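Long-range contacts in RNA-binding protein, putative (Trypanosoma brucei, PDB 6E4O), which binds and remodels RNA in kinetoplastid RNA editing, this chain being the RNA recognition motif of the longer protein: residues A[7-12]-A[38-43]; A[22-27]-A[56-61]; A[28-33]-A[43-48]. One frame throughout, in Å; residues are numbered along the deposited sequence.

From the N terminus, interaction 1 closes the first loop: 7-12, on strand 5-9, pairs with 38-43 at the start of strand 40-45, spanning helix 17-24 and strand 30-36. Interaction 2 begins inside that loop, at 22-27, and ends outside it, at 56-61, so the two cross. Interaction 3, between 28-33 and 43-48, is nested within the loop of interaction 2 and also crosses interaction 1, with which it shares V43. Interactions 1 and 3 set strand 40-45 between strands 5-9 and 30-36, while interaction 2 joins the ends of both helices. L24 CD1 lies 3.6 Å from V43 CG2, linking helix to sheet.

Interaction 1: A[7-12]-A[38-43]; sequences QVSGLS and GGRAVV
V8 and A41 form an antiparallel hydrogen-bonded pair, each backbone N-H given to the other's carbonyl. V8 N donates to A41 O at 2.9 Å, nearly straight with 170° at the hydrogen, and A41 N returns a bond of the same length, 2.9 Å, to V8 O. Beyond the strand end a third bond holds the loop: L11 N reaches G39 O at 2.8 Å, more bent than the V8 N bond. Water 1 adds a bridge across the turn, accepting from G10 N at 2.9 Å and donating to G38 O at 2.6 Å. G38 and G39 both have positive phi, and L11 O takes up the space where a CB on G39 would lie.

L11 carries the packing here. Its CG is anti to its own carbonyl carbon (chi1 -63°) and, like CB, which is 3.3 Å from G39 O, lies against that carbonyl; CD1 then continues to the methyl of A41, 3.9 Å from its CB. Farther along the strands V8 CG2 and V43 CG2 touch at 4.1 Å, the two side chains crossing obliquely. L20 of helix 17-24 packs on L11, A41 and V43, which identifies this as the core side of the sheet. Q7 and V42, a non-hydrogen-bonded pair, project from the other face. R40 CG lies beside S9 OG before the chain bends away and NE bonds S37 O.

The near-antiparallel strands (157° between their short axes) are the first and third strands of the RNA recognition motif, adjacent at the centre of its sheet. In RRMs these strands carry RNP2 and RNP1; Q7 and V42 stand here in places usually held by outward aromatics, so any RNA contact on this face probably differs from the canonical stacking.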
ATOM      1  N   GLN A   7      -3.318   3.114   4.868  1.00  8.14           N
ATOM      2  CA  GLN A   7      -3.356   4.328   4.056  1.00  7.35           C
ATOM      3  C   GLN A   7      -1.977   4.590   3.482  1.00 10.71           C
ATOM      4  O   GLN A   7      -1.001   4.669   4.217  1.00 11.66           O
ATOM      5  CB  GLN A   7      -3.809   5.525   4.892  1.00  9.70           C
ATOM      6  CG  GLN A   7      -5.176   5.306   5.529  1.00 10.97           C
ATOM      7  CD  GLN A   7      -5.496   6.344   6.586  1.00 13.60           C
ATOM      8  OE1 GLN A   7      -4.934   7.436   6.583  1.00 16.94           O
ATOM      9  NE2 GLN A   7      -6.414   6.005   7.501  1.00 15.34           N
ATOM     10  N   VAL A   8      -1.916   4.731   2.167  1.00  9.42           N
ATOM     11  CA  VAL A   8      -0.643   4.903   1.463  1.00  8.56           C
ATOM     12  C   VAL A   8      -0.539   6.326   0.923  1.00 11.15           C
ATOM     13  O   VAL A   8      -1.496   6.845   0.353  1.00 11.42           O
ATOM     14  CB  VAL A   8      -0.546   3.914   0.298  1.00 10.28           C
ATOM     15  CG1 VAL A   8       0.825   4.035  -0.412  1.00 11.34           C
ATOM     16  CG2 VAL A   8      -0.752   2.499   0.805  1.00  7.02           C
ATOM     17  N   SER A   9       0.616   6.957   1.120  1.00  8.20           N
ATOM     18  CA  SER A   9       0.887   8.268   0.539  1.00  6.22           C
ATOM     19  C   SER A   9       2.254   8.231  -0.140  1.00 12.83           C
ATOM     20  O   SER A   9       3.027   7.304   0.081  1.00 14.35           O
ATOM     21  CB  SER A   9       0.862   9.360   1.603  1.00 12.49           C
ATOM     22  OG  SER A   9      -0.369   9.334   2.313  1.00 15.20           O
ATOM     23  N   GLY A  10       2.531   9.228  -0.973  1.00 12.58           N
ATOM     24  CA  GLY A  10       3.825   9.349  -1.631  1.00 14.25           C
ATOM     25  C   GLY A  10       3.953   8.669  -2.980  1.00 18.41           C
ATOM     26  O   GLY A  10       5.045   8.629  -3.546  1.00 15.10           O
ATOM     27  N   LEU A  11       2.853   8.147  -3.520  1.00 11.80           N
ATOM     28  CA  LEU A  11       2.920   7.473  -4.816  1.00 12.88           C
ATOM     29  C   LEU A  11       3.424   8.410  -5.912  1.00 11.51           C
ATOM     30  O   LEU A  11       3.139   9.605  -5.903  1.00 13.84           O
ATOM     31  CB  LEU A  11       1.545   6.942  -5.227  1.00  9.86           C
ATOM     32  CG  LEU A  11       0.864   5.877  -4.371  1.00 14.81           C
ATOM     33  CD1 LEU A  11      -0.580   5.756  -4.811  1.00 14.72           C
ATOM     34  CD2 LEU A  11       1.583   4.540  -4.488  1.00 18.54           C
ATOM     35  N   SER A  12       4.146   7.860  -6.879  1.00 13.00           N
ATOM     36  CA  SER A  12       4.515   8.636  -8.058  1.00 11.30           C
ATOM     37  C   SER A  12       3.273   8.950  -8.892  1.00 14.20           C
ATOM     38  O   SER A  12       2.261   8.247  -8.815  1.00 16.94           O
ATOM     39  CB  SER A  12       5.572   7.910  -8.898  1.00 20.71           C
ATOM     40  OG  SER A  12       4.971   7.109  -9.898  1.00 23.16           O
ATOM     41  N   GLY A  38      -3.391  13.082  -5.396  1.00 12.66           N
ATOM     42  CA  GLY A  38      -2.269  13.525  -4.592  1.00 13.93           C
ATOM     43  C   GLY A  38      -1.322  12.412  -4.192  1.00 14.53           C
ATOM     44  O   GLY A  38      -0.661  12.502  -3.157  1.00 13.33           O
ATOM     45  N   GLY A  39      -1.253  11.364  -5.009  1.00 15.09           N
ATOM     46  CA  GLY A  39      -0.304  10.281  -4.791  1.00 12.16           C
ATOM     47  C   GLY A  39      -0.677   9.408  -3.600  1.00 11.58           C
ATOM     48  O   GLY A  39       0.177   8.867  -2.905  1.00  9.94           O
ATOM     49  N   ARG A  40      -1.971   9.232  -3.381  1.00 10.27           N
ATOM     50  CA  ARG A  40      -2.438   8.489  -2.220  1.00 10.65           C
ATOM     51  C   ARG A  40      -3.316   7.299  -2.615  1.00 12.10           C
ATOM     52  O   ARG A  40      -3.845   7.238  -3.722  1.00 11.34           O
ATOM     53  CB  ARG A  40      -3.208   9.424  -1.284  1.00 10.19           C
ATOM     54  CG  ARG A  40      -2.326  10.537  -0.714  1.00 12.62           C
ATOM     55  CD  ARG A  40      -3.157  11.600  -0.006  1.00 13.15           C
ATOM     56  NE  ARG A  40      -3.957  12.363  -0.957  1.00 16.40           N
ATOM     57  CZ  ARG A  40      -4.726  13.399  -0.636  1.00 15.66           C
ATOM     58  NH1 ARG A  40      -4.797  13.812   0.623  1.00 13.53           N
ATOM     59  NH2 ARG A  40      -5.416  14.028  -1.581  1.00 14.98           N
ATOM     60  N   ALA A  41      -3.456   6.350  -1.698  1.00 10.62           N
ATOM     61  CA  ALA A  41      -4.273   5.166  -1.948  1.00  9.23           C
ATOM     62  C   ALA A  41      -4.770   4.591  -0.642  1.00  9.84           C
ATOM     63  O   ALA A  41      -4.267   4.925   0.427  1.00 10.26           O
ATOM     64  CB  ALA A  41      -3.466   4.101  -2.718  1.00 10.90           C
ATOM     65  N   VAL A  42      -5.773   3.731  -0.730  1.00  9.77           N
ATOM     66  CA  VAL A  42      -6.217   2.961   0.430  1.00  8.62           C
ATOM     67  C   VAL A  42      -6.192   1.505   0.025  1.00 10.82           C
ATOM     68  O   VAL A  42      -6.668   1.150  -1.048  1.00 12.09           O
ATOM     69  CB  VAL A  42      -7.642   3.343   0.864  1.00 10.16           C
ATOM     70  CG1 VAL A  42      -8.136   2.412   1.980  1.00 11.37           C
ATOM     71  CG2 VAL A  42      -7.673   4.781   1.317  1.00  9.06           C
ATOM     72  N   VAL A  43      -5.619   0.677   0.885  1.00 10.47           N
ATOM     73  CA  VAL A  43      -5.474  -0.731   0.609  1.00 12.79           C
ATOM     74  C   VAL A  43      -6.012  -1.521   1.789  1.00 13.48           C
ATOM     75  O   VAL A  43      -5.892  -1.091   2.929  1.00 12.48           O
ATOM     76  CB  VAL A  43      -3.973  -1.058   0.407  1.00 12.20           C
ATOM     77  CG1 VAL A  43      -3.753  -2.547   0.157  1.00 15.62           C
ATOM     78  CG2 VAL A  43      -3.397  -0.211  -0.736  1.00 16.76           C
TER
HETATM   79  O   HOH W   1       1.244  11.717  -1.541  1.00 22.08           O

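Interaction 2: A[22-27]-A[56-61]; sequences DHLRQA and TELQAS
A27 and L58 bring the two backbones nearest, with CA atoms 7.7 Å apart, and a type II beta turn from L58 to S61 leads the chain out of helix 48-57. Side chains therefore make the contact. One polar bond spans it: H23 NE2 donates to S61 OG at 2.9 Å, with 162° at the hydrogen and the oxygen only 4° out of the imidazole plane, so the ring meets the serine by its edge. H23 CG, anti to the backbone N (chi1 -176°), sits on the side from which the ring reaches S61. S61 OG in turn donates to L58 O at 2.7 Å, and this carbonyl also accepts S61 N from the same face of its plane.

L58 fills the rest of the interface with its two methyls. L58 CD1 meets A27 CB at 3.8 Å and also touches L24 CD2. L58 CD2 lies beside the amide of Q26, 3.8 Å from NE2, and that NE2 is itself bonded to H23 O, which fixes how the amide is turned. L70 backs L58 from strand 66-70.

The chain of donors runs one way, imidazole to hydroxyl to carbonyl. It implies that the NE2 nitrogen of H23 carries a proton, and that the serine hydroxyl, engaged as both acceptor and donor, ties the turn after one helix to the side of the other.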
ATOM      1  N   ASP A  22       0.817  -5.021  -6.552  1.00 11.89           N
ATOM      2  CA  ASP A  22       1.941  -5.941  -6.695  1.00 10.54           C
ATOM      3  C   ASP A  22       3.054  -5.634  -5.701  1.00 12.31           C
ATOM      4  O   ASP A  22       3.681  -6.551  -5.161  1.00 15.34           O
ATOM      5  CB  ASP A  22       2.494  -5.949  -8.125  1.00 15.24           C
ATOM      6  CG  ASP A  22       1.665  -6.798  -9.066  1.00 24.32           C
ATOM      7  OD1 ASP A  22       0.916  -7.677  -8.586  1.00 24.67           O
ATOM      8  OD2 ASP A  22       1.765  -6.588 -10.292  1.00 29.72           O
ATOM      9  N   HIS A  23       3.313  -4.351  -5.475  1.00 11.88           N
ATOM     10  CA  HIS A  23       4.316  -3.939  -4.503  1.00  9.40           C
ATOM     11  C   HIS A  23       3.957  -4.466  -3.105  1.00 13.10           C
ATOM     12  O   HIS A  23       4.803  -4.997  -2.378  1.00 12.66           O
ATOM     13  CB  HIS A  23       4.441  -2.413  -4.495  1.00 12.15           C
ATOM     14  CG  HIS A  23       5.520  -1.898  -3.592  1.00 12.28           C
ATOM     15  ND1 HIS A  23       6.859  -2.093  -3.843  1.00 16.28           N
ATOM     16  CD2 HIS A  23       5.446  -1.181  -2.446  1.00 10.84           C
ATOM     17  CE1 HIS A  23       7.571  -1.524  -2.880  1.00 15.61           C
ATOM     18  NE2 HIS A  23       6.737  -0.964  -2.024  1.00 13.13           N
ATOM     19  N   LEU A  24       2.690  -4.331  -2.740  1.00 10.46           N
ATOM     20  CA  LEU A  24       2.240  -4.670  -1.394  1.00 10.23           C
ATOM     21  C   LEU A  24       2.007  -6.166  -1.202  1.00 12.19           C
ATOM     22  O   LEU A  24       1.842  -6.639  -0.076  1.00 13.71           O
ATOM     23  CB  LEU A  24       0.976  -3.873  -1.054  1.00 10.94           C
ATOM     24  CG  LEU A  24       1.226  -2.373  -0.918  1.00 14.73           C
ATOM     25  CD1 LEU A  24      -0.102  -1.631  -0.781  1.00 15.93           C
ATOM     26  CD2 LEU A  24       2.130  -2.080   0.266  1.00 15.69           C
ATOM     27  N   ARG A  25       1.993  -6.920  -2.298  1.00 11.80           N
ATOM     28  CA  ARG A  25       1.872  -8.371  -2.189  1.00 14.15           C
ATOM     29  C   ARG A  25       3.094  -8.952  -1.488  1.00 13.04           C
ATOM     30  O   ARG A  25       3.096 -10.111  -1.090  1.00 14.85           O
ATOM     31  CB  ARG A  25       1.688  -9.031  -3.560  1.00 18.57           C
ATOM     32  CG  ARG A  25       0.272  -8.942  -4.114  1.00 21.18           C
ATOM     33  CD  ARG A  25       0.009 -10.078  -5.096  1.00 28.74           C
ATOM     34  NE  ARG A  25       0.708  -9.885  -6.357  1.00 36.78           N
ATOM     35  CZ  ARG A  25       1.218 -10.864  -7.097  1.00 34.06           C
ATOM     36  NH1 ARG A  25       1.129 -12.132  -6.704  1.00 29.89           N
ATOM     37  NH2 ARG A  25       1.830 -10.567  -8.232  1.00 36.81           N
ATOM     38  N   GLN A  26       4.141  -8.142  -1.343  1.00 12.38           N
ATOM     39  CA  GLN A  26       5.293  -8.544  -0.549  1.00 14.74           C
ATOM     40  C   GLN A  26       4.891  -8.802   0.898  1.00 12.81           C
ATOM     41  O   GLN A  26       5.561  -9.547   1.613  1.00 12.04           O
ATOM     42  CB  GLN A  26       6.357  -7.450  -0.550  1.00 12.55           C
ATOM     43  CG  GLN A  26       7.087  -7.257  -1.874  1.00 14.28           C
ATOM     44  CD  GLN A  26       8.144  -6.185  -1.753  1.00 18.76           C
ATOM     45  OE1 GLN A  26       9.255  -6.450  -1.306  1.00 17.93           O
ATOM     46  NE2 GLN A  26       7.791  -4.958  -2.122  1.00 17.37           N
ATOM     47  N   ALA A  27       3.808  -8.161   1.332  1.00 13.92           N
ATOM     48  CA  ALA A  27       3.363  -8.269   2.718  1.00 13.66           C
ATOM     49  C   ALA A  27       2.201  -9.239   2.879  1.00 14.95           C
ATOM     50  O   ALA A  27       2.001  -9.796   3.953  1.00 16.69           O
ATOM     51  CB  ALA A  27       2.972  -6.911   3.250  1.00 12.17           C
ATOM     52  N   THR A  56       5.145  -2.539   8.934  1.00  9.31           N
ATOM     53  CA  THR A  56       6.394  -2.853   9.617  1.00 13.22           C
ATOM     54  C   THR A  56       7.556  -2.925   8.624  1.00 13.90           C
ATOM     55  O   THR A  56       8.597  -2.300   8.816  1.00 14.71           O
ATOM     56  CB  THR A  56       6.304  -4.187  10.377  1.00 14.62           C
ATOM     57  OG1 THR A  56       5.341  -4.066  11.432  1.00 15.14           O
ATOM     58  CG2 THR A  56       7.662  -4.548  10.992  1.00 13.33           C
ATOM     59  N   GLU A  57       7.366  -3.678   7.551  1.00 13.25           N
ATOM     60  CA  GLU A  57       8.488  -4.027   6.686  1.00  9.73           C
ATOM     61  C   GLU A  57       8.553  -3.266   5.368  1.00  9.76           C
ATOM     62  O   GLU A  57       9.571  -3.307   4.688  1.00 10.99           O
ATOM     63  CB  GLU A  57       8.505  -5.537   6.429  1.00 12.77           C
ATOM     64  CG  GLU A  57       8.578  -6.358   7.709  1.00 14.96           C
ATOM     65  CD  GLU A  57       9.011  -7.787   7.467  1.00 17.94           C
ATOM     66  OE1 GLU A  57       9.760  -8.029   6.490  1.00 16.01           O
ATOM     67  OE2 GLU A  57       8.613  -8.662   8.262  1.00 17.95           O
ATOM     68  N   LEU A  58       7.494  -2.548   5.004  1.00 11.45           N
ATOM     69  CA  LEU A  58       7.503  -1.864   3.710  1.00  8.66           C
ATOM     70  C   LEU A  58       7.425  -0.348   3.858  1.00 11.95           C
ATOM     71  O   LEU A  58       7.270   0.365   2.882  1.00 12.85           O
ATOM     72  CB  LEU A  58       6.366  -2.383   2.806  1.00  9.93           C
ATOM     73  CG  LEU A  58       6.392  -3.872   2.413  1.00  9.50           C
ATOM     74  CD1 LEU A  58       5.157  -4.223   1.583  1.00 13.03           C
ATOM     75  CD2 LEU A  58       7.658  -4.212   1.606  1.00 12.00           C
ATOM     76  N   GLN A  59       7.556   0.134   5.089  1.00  9.89           N
ATOM     77  CA  GLN A  59       7.560   1.565   5.344  1.00  9.50           C
ATOM     78  C   GLN A  59       8.706   2.221   4.588  1.00 10.16           C
ATOM     79  O   GLN A  59       9.827   1.707   4.582  1.00 11.24           O
ATOM     80  CB  GLN A  59       7.706   1.833   6.839  1.00  9.98           C
ATOM     81  CG  GLN A  59       7.618   3.307   7.232  1.00  9.53           C
ATOM     82  CD  GLN A  59       6.266   3.898   6.894  1.00 11.93           C
ATOM     83  OE1 GLN A  59       5.976   4.188   5.729  1.00 12.29           O
ATOM     84  NE2 GLN A  59       5.421   4.047   7.903  1.00 16.72           N
ATOM     85  N   ALA A  60       8.416   3.348   3.948  1.00  9.78           N
ATOM     86  CA  ALA A  60       9.426   4.117   3.233  1.00 11.14           C
ATOM     87  C   ALA A  60      10.142   3.313   2.146  1.00 15.04           C
ATOM     88  O   ALA A  60      11.295   3.594   1.809  1.00 12.81           O
ATOM     89  CB  ALA A  60      10.428   4.712   4.214  1.00 11.91           C
ATOM     90  N   SER A  61       9.460   2.318   1.587  1.00 12.29           N
ATOM     91  CA  SER A  61      10.003   1.596   0.447  1.00 13.50           C
ATOM     92  C   SER A  61       9.739   2.361  -0.847  1.00 11.30           C
ATOM     93  O   SER A  61       8.761   3.080  -0.972  1.00 11.10           O
ATOM     94  CB  SER A  61       9.437   0.174   0.361  1.00 17.19           C
ATOM     95  OG  SER A  61       8.023   0.187   0.269  1.00 14.75           O
TER

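Interaction 3: A[28-33]-A[43-48]; sequences GEVTFC and VEFVTP
F45 packs against the backbone of E29 and G28. Its CB starts 3.5 Å from E29 O; CG, anti to its own carbonyl carbon (chi1 -67°), stays near the same oxygen, and CD2 returns to it while also meeting G28 C, which lies at the ring edge near its plane. Farther out CE2 touches CG2 of V30 at 3.8 Å. A51 and A54 of helix 48-57 also pack on this phenylalanine, so the ring is buried between sheet and helix. E29 O, which CB and CD2 of F45 approach, also accepts V46 N at 3.0 Å.

V30 points its CG1 at CG1 of V43, 3.7 Å away, the two side chains at about a right angle. On the exposed side, T31 CG2 presses on V46 CG2 at 3.4 Å, tighter than usual for carbons. Two waters join T31 OG1 to E44 OE1 and to F45 O, while E44 OE2 forms a salt bridge with R5.

The register slips at T31. T31 N bonds E44 O at 2.8 Å. F32 N reaches the same oxygen only weakly, at 3.3 Å, and E44 N bonds F32 O at 2.9 Å. T31 and F32 together facing E44 make a classic beta bulge, set in the antiparallel hairpin of the second and third strands of the RNA recognition motif, with strand 30-36 at the edge of the sheet.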
ATOM      1  N   GLY A  28       1.430  -9.438   1.819  1.00 14.95           N
ATOM      2  CA  GLY A  28       0.303 -10.348   1.908  1.00 18.44           C
ATOM      3  C   GLY A  28      -0.712 -10.154   0.808  1.00 15.89           C
ATOM      4  O   GLY A  28      -0.476  -9.405  -0.128  1.00 18.12           O
ATOM      5  N   GLU A  29      -1.848 -10.838   0.925  1.00 13.62           N
ATOM      6  CA  GLU A  29      -2.875 -10.777  -0.106  1.00 16.94           C
ATOM      7  C   GLU A  29      -3.705  -9.499   0.023  1.00 15.36           C
ATOM      8  O   GLU A  29      -4.133  -9.134   1.108  1.00 15.42           O
ATOM      9  CB  GLU A  29      -3.770 -12.018  -0.048  1.00 26.95           C
ATOM     10  CG  GLU A  29      -4.866 -12.052  -1.102  1.00 43.25           C
ATOM     11  CD  GLU A  29      -5.576 -13.396  -1.166  1.00 59.73           C
ATOM     12  OE1 GLU A  29      -5.314 -14.257  -0.296  1.00 60.96           O
ATOM     13  OE2 GLU A  29      -6.394 -13.594  -2.091  1.00 67.49           O
ATOM     14  N   VAL A  30      -3.930  -8.833  -1.099  1.00 16.78           N
ATOM     15  CA  VAL A  30      -4.636  -7.557  -1.112  1.00 16.14           C
ATOM     16  C   VAL A  30      -6.077  -7.735  -1.588  1.00 18.50           C
ATOM     17  O   VAL A  30      -6.318  -8.322  -2.640  1.00 18.58           O
ATOM     18  CB  VAL A  30      -3.897  -6.553  -2.028  1.00 16.89           C
ATOM     19  CG1 VAL A  30      -4.679  -5.253  -2.151  1.00 15.96           C
ATOM     20  CG2 VAL A  30      -2.487  -6.300  -1.501  1.00 15.84           C
ATOM     21  N   THR A  31      -7.034  -7.231  -0.813  1.00 16.45           N
ATOM     22  CA  THR A  31      -8.451  -7.372  -1.152  1.00 16.10           C
ATOM     23  C   THR A  31      -9.103  -6.079  -1.653  1.00 19.00           C
ATOM     24  O   THR A  31     -10.188  -6.107  -2.233  1.00 21.45           O
ATOM     25  CB  THR A  31      -9.275  -7.871   0.049  1.00 17.52           C
ATOM     26  OG1 THR A  31      -9.181  -6.915   1.107  1.00 19.62           O
ATOM     27  CG2 THR A  31      -8.760  -9.213   0.545  1.00 18.88           C
ATOM     28  N   PHE A  32      -8.466  -4.947  -1.396  1.00 14.35           N
ATOM     29  CA  PHE A  32      -8.972  -3.649  -1.856  1.00 11.47           C
ATOM     30  C   PHE A  32      -7.751  -2.808  -2.165  1.00 14.19           C
ATOM     31  O   PHE A  32      -6.808  -2.777  -1.388  1.00 13.55           O
ATOM     32  CB  PHE A  32      -9.809  -2.975  -0.763  1.00 15.41           C
ATOM     33  CG  PHE A  32     -10.375  -1.630  -1.151  1.00 15.23           C
ATOM     34  CD1 PHE A  32     -11.670  -1.520  -1.641  1.00 14.41           C
ATOM     35  CD2 PHE A  32      -9.626  -0.468  -0.989  1.00 11.64           C
ATOM     36  CE1 PHE A  32     -12.197  -0.281  -1.979  1.00 17.67           C
ATOM     37  CE2 PHE A  32     -10.145   0.776  -1.326  1.00 13.70           C
ATOM     38  CZ  PHE A  32     -11.437   0.868  -1.822  1.00 16.20           C
ATOM     39  N   CYS A  33      -7.742  -2.152  -3.315  1.00 12.53           N
ATOM     40  CA  CYS A  33      -6.612  -1.298  -3.649  1.00 10.12           C
ATOM     41  C   CYS A  33      -7.093  -0.240  -4.621  1.00 15.24           C
ATOM     42  O   CYS A  33      -7.341  -0.527  -5.793  1.00 18.53           O
ATOM     43  CB  CYS A  33      -5.470  -2.115  -4.273  1.00 12.91           C
ATOM     44  SG  CYS A  33      -3.949  -1.174  -4.421  1.00 17.44           S
ATOM     45  N   VAL A  43      -5.619   0.677   0.885  1.00 10.47           N
ATOM     46  CA  VAL A  43      -5.474  -0.731   0.609  1.00 12.79           C
ATOM     47  C   VAL A  43      -6.012  -1.521   1.789  1.00 13.48           C
ATOM     48  O   VAL A  43      -5.892  -1.091   2.929  1.00 12.48           O
ATOM     49  CB  VAL A  43      -3.973  -1.058   0.407  1.00 12.20           C
ATOM     50  CG1 VAL A  43      -3.753  -2.547   0.157  1.00 15.62           C
ATOM     51  CG2 VAL A  43      -3.397  -0.211  -0.736  1.00 16.76           C
ATOM     52  N   GLU A  44      -6.611  -2.674   1.515  1.00 12.13           N
ATOM     53  CA  GLU A  44      -6.955  -3.605   2.572  1.00 10.65           C
ATOM     54  C   GLU A  44      -6.349  -4.950   2.250  1.00 13.54           C
ATOM     55  O   GLU A  44      -6.251  -5.342   1.081  1.00 14.10           O
ATOM     56  CB  GLU A  44      -8.468  -3.740   2.728  1.00 16.06           C
ATOM     57  CG  GLU A  44      -9.138  -2.470   3.191  1.00 24.07           C
ATOM     58  CD  GLU A  44     -10.510  -2.732   3.778  1.00 25.55           C
ATOM     59  OE1 GLU A  44     -11.140  -3.741   3.393  1.00 25.57           O
ATOM     60  OE2 GLU A  44     -10.948  -1.939   4.637  1.00 23.32           O
ATOM     61  N   PHE A  45      -5.910  -5.645   3.287  1.00 11.28           N
ATOM     62  CA  PHE A  45      -5.331  -6.968   3.135  1.00 12.41           C
ATOM     63  C   PHE A  45      -6.311  -7.979   3.700  1.00 14.77           C
ATOM     64  O   PHE A  45      -7.230  -7.619   4.443  1.00 14.64           O
ATOM     65  CB  PHE A  45      -4.013  -7.072   3.912  1.00 10.14           C
ATOM     66  CG  PHE A  45      -2.910  -6.212   3.366  1.00  9.92           C
ATOM     67  CD1 PHE A  45      -2.785  -4.888   3.759  1.00 13.98           C
ATOM     68  CD2 PHE A  45      -1.979  -6.739   2.482  1.00 12.18           C
ATOM     69  CE1 PHE A  45      -1.757  -4.091   3.259  1.00 13.48           C
ATOM     70  CE2 PHE A  45      -0.949  -5.950   1.976  1.00 14.26           C
ATOM     71  CZ  PHE A  45      -0.838  -4.629   2.366  1.00 12.11           C
ATOM     72  N   VAL A  46      -6.083  -9.247   3.379  1.00 15.26           N
ATOM     73  CA  VAL A  46      -6.916 -10.325   3.890  1.00 15.98           C
ATOM     74  C   VAL A  46      -6.865 -10.417   5.408  1.00 18.48           C
ATOM     75  O   VAL A  46      -7.881 -10.659   6.053  1.00 20.42           O
ATOM     76  CB  VAL A  46      -6.490 -11.670   3.293  1.00 19.55           C
ATOM     77  CG1 VAL A  46      -7.328 -12.804   3.879  1.00 25.47           C
ATOM     78  CG2 VAL A  46      -6.640 -11.625   1.791  1.00 21.17           C
ATOM     79  N   THR A  47      -5.686 -10.235   5.990  1.00 15.17           N
ATOM     80  CA  THR A  47      -5.564 -10.372   7.440  1.00 13.34           C
ATOM     81  C   THR A  47      -4.959  -9.136   8.092  1.00 13.27           C
ATOM     82  O   THR A  47      -4.258  -8.358   7.441  1.00 11.94           O
ATOM     83  CB  THR A  47      -4.704 -11.589   7.827  1.00 13.89           C
ATOM     84  OG1 THR A  47      -3.337 -11.335   7.483  1.00 17.52           O
ATOM     85  CG2 THR A  47      -5.182 -12.844   7.101  1.00 18.90           C
ATOM     86  N   PRO A  48      -5.240  -8.944   9.387  1.00 11.94           N
ATOM     87  CA  PRO A  48      -4.537  -7.888  10.118  1.00 13.21           C
ATOM     88  C   PRO A  48      -3.028  -8.115  10.118  1.00 13.34           C
ATOM     89  O   PRO A  48      -2.280  -7.146  10.127  1.00 12.56           O
ATOM     90  CB  PRO A  48      -5.100  -8.018  11.535  1.00 13.64           C
ATOM     91  CG  PRO A  48      -6.498  -8.516  11.310  1.00 14.39           C
ATOM     92  CD  PRO A  48      -6.344  -9.516  10.181  1.00 12.99           C
TER
HETATM   93  O   HOH W   2     -11.502  -5.452   1.302  1.00 31.96           O
HETATM   94  O   HOH W   3      -9.828  -7.522   3.949  1.00 32.34           O